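Long-range contact in endo-beta-mannanase (Rhizomucor miehei, PDB 4QP0), which probably hydrolyses internal beta-1,4-mannosidic linkages in mannans, galactomannans and glucomannans, as a secreted fungal enzyme of glycoside hydrolase family 5: residues 160-165 and 207-212. Numbering follows the deposited sequence.
Sequences KYKDDP and KSIDSN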
loop_
_atom_site.group_PDB
_atom_site.type_symbol
_atom_site.label_atom_id
_atom_site.label_comp_id
_atom_site.label_asym_id
_atom_site.label_seq_id
_atom_site.Cartn_x
_atom_site.Cartn_y
_atom_site.Cartn_z
ATOM N N LYS A 160 16.838 5.167 12.847
ATOM C CA LYS A 160 16.832 5.075 11.388
ATOM C C LYS A 160 15.567 4.334 10.968
ATOM O O LYS A 160 15.112 3.441 11.686
ATOM C CB LYS A 160 18.069 4.341 10.864
ATOM C CG LYS A 160 19.392 5.029 11.169
ATOM C CD LYS A 160 20.529 4.472 10.323
ATOM C CE LYS A 160 21.873 4.981 10.819
ATOM N NZ LYS A 160 23.001 4.510 9.968
ATOM N N TYR A 161 15.001 4.714 9.819
ATOM C CA TYR A 161 13.778 4.086 9.304
ATOM C C TYR A 161 13.944 2.579 9.198
ATOM O O TYR A 161 13.133 1.824 9.748
ATOM C CB TYR A 161 13.390 4.673 7.948
ATOM C CG TYR A 161 12.735 6.032 8.016
ATOM C CD1 TYR A 161 12.878 6.854 9.143
ATOM C CD2 TYR A 161 11.988 6.510 6.947
ATOM C CE1 TYR A 161 12.279 8.102 9.206
ATOM C CE2 TYR A 161 11.393 7.765 6.996
ATOM C CZ TYR A 161 11.539 8.553 8.126
ATOM O OH TYR A 161 10.939 9.792 8.172
ATOM N N LYS A 162 15.016 2.150 8.531
ATOM C CA LYS A 162 15.311 0.732 8.369
ATOM C C LYS A 162 15.444 -0.049 9.690
ATOM O O LYS A 162 15.332 -1.274 9.703
ATOM C CB LYS A 162 16.557 0.542 7.508
ATOM C CG LYS A 162 17.832 1.108 8.098
ATOM C CD LYS A 162 18.954 1.048 7.075
ATOM C CE LYS A 162 20.296 1.370 7.714
ATOM N NZ LYS A 162 21.409 1.461 6.718
ATOM N N ASP A 163 15.696 0.654 10.790
ATOM C CA ASP A 163 15.839 -0.004 12.085
ATOM C C ASP A 163 14.605 0.202 12.967
ATOM O O ASP A 163 14.593 -0.221 14.120
ATOM C CB ASP A 163 17.102 0.472 12.804
ATOM C CG ASP A 163 18.378 0.139 12.036
ATOM O OD1 ASP A 163 18.472 -0.957 11.439
ATOM O OD2 ASP A 163 19.298 0.981 12.040
ATOM N N ASP A 164 13.567 0.824 12.412
ATOM C CA ASP A 164 12.386 1.178 13.193
ATOM C C ASP A 164 11.273 0.110 13.214
ATOM O O ASP A 164 10.563 -0.058 12.230
ATOM C CB ASP A 164 11.822 2.526 12.733
ATOM C CG ASP A 164 11.105 3.257 13.847
ATOM O OD1 ASP A 164 10.509 2.583 14.715
ATOM O OD2 ASP A 164 11.148 4.505 13.867
ATOM N N PRO A 165 11.107 -0.588 14.352
ATOM C CA PRO A 165 10.049 -1.594 14.598
ATOM C C PRO A 165 8.624 -1.080 14.425
ATOM O O PRO A 165 7.697 -1.885 14.278
ATOM C CB PRO A 165 10.261 -1.972 16.064
ATOM C CG PRO A 165 10.965 -0.794 16.655
ATOM C CD PRO A 165 11.910 -0.365 15.565
ATOM N N LYS A 207 15.868 -5.016 0.012
ATOM C CA LYS A 207 16.411 -6.048 0.898
ATOM C C LYS A 207 17.906 -5.901 1.226
ATOM O O LYS A 207 18.331 -6.238 2.335
ATOM C CB LYS A 207 16.107 -7.451 0.362
ATOM C CG LYS A 207 14.653 -7.884 0.529
ATOM C CD LYS A 207 14.270 -8.113 1.989
ATOM C CE LYS A 207 12.865 -8.682 2.084
ATOM N NZ LYS A 207 12.585 -9.248 3.427
ATOM N N SER A 208 18.693 -5.388 0.276
ATOM C CA SER A 208 20.134 -5.196 0.480
ATOM C C SER A 208 20.460 -4.094 1.492
ATOM O O SER A 208 21.434 -4.209 2.232
ATOM C CB SER A 208 20.870 -4.963 -0.857
ATOM O OG SER A 208 20.632 -3.666 -1.383
ATOM N N ILE A 209 19.655 -3.033 1.534
ATOM C CA ILE A 209 19.778 -2.020 2.594
ATOM C C ILE A 209 19.092 -2.457 3.901
ATOM O O ILE A 209 19.677 -2.383 4.984
ATOM C CB ILE A 209 19.210 -0.650 2.158
ATOM C CG1 ILE A 209 19.890 -0.143 0.869
ATOM C CG2 ILE A 209 19.318 0.363 3.292
ATOM C CD1 ILE A 209 21.247 0.505 1.070
ATOM N N ASP A 210 17.852 -2.915 3.796
ATOM C CA ASP A 210 17.033 -3.175 4.983
ATOM C C ASP A 210 16.770 -4.668 5.167
ATOM O O ASP A 210 15.993 -5.276 4.424
ATOM C CB ASP A 210 15.720 -2.389 4.887
ATOM C CG ASP A 210 14.815 -2.562 6.116
ATOM O OD1 ASP A 210 14.902 -3.570 6.854
ATOM O OD2 ASP A 210 13.974 -1.672 6.326
ATOM N N SER A 211 17.415 -5.251 6.168
ATOM C CA SER A 211 17.228 -6.667 6.462
ATOM C C SER A 211 16.262 -6.902 7.636
ATOM O O SER A 211 16.091 -8.033 8.083
ATOM C CB SER A 211 18.577 -7.325 6.745
ATOM O OG SER A 211 19.243 -6.640 7.796
ATOM N N ASN A 212 15.637 -5.843 8.134
ATOM C CA ASN A 212 14.717 -5.991 9.269
ATOM C C ASN A 212 13.270 -6.091 8.824
ATOM O O ASN A 212 12.487 -6.822 9.413
ATOM C CB ASN A 212 14.879 -4.842 10.278
ATOM C CG ASN A 212 16.321 -4.658 10.735
ATOM O OD1 ASN A 212 17.045 -5.625 10.960
ATOM N ND2 ASN A 212 16.741 -3.407 10.874
#
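Lys162, in the 3-10 turn at 161-163, faces Asp210, the first residue to leave the helical path after helix 192-209, their CA atoms 5.4 Å apart. The amide of Asn212 makes the polar link: ND2 donates to Lys162 O at 2.8 Å, with an N-H...O angle of 158° and the oxygen close to the amide plane. The same nitrogen reaches Asp163 OD1 at 3.1 Å, a weak, bent bond to a carboxylate turned 48° from the amide. Asp210 orders the backbone that carries this amide: chi1 -178° sets CG anti to the backbone N, and OD1 accepts from Asn212 N at 2.7 Å, forming an Asx turn. Asp210 OD2 sits 3.4 Å from Lys162 CA and is hydrogen-bonded to His213 ND1 and Trp170 NE1. The Lys162 chain, extended beyond CG, crosses Ile209 at about a right angle, CD lying 3.9 Å from Ile209 CG2, while NZ is hydrogen-bonded to Asn151 OD1. The contact illustrates how two neighbouring loops, leading into strands 167-171 and 214-216 at the N-terminal end of the TIM-barrel strands, opposite the catalytic end, can be joined without a salt bridge: one neutral amide grips a backbone carbonyl, and a buried carboxylate orders the turn that presents it.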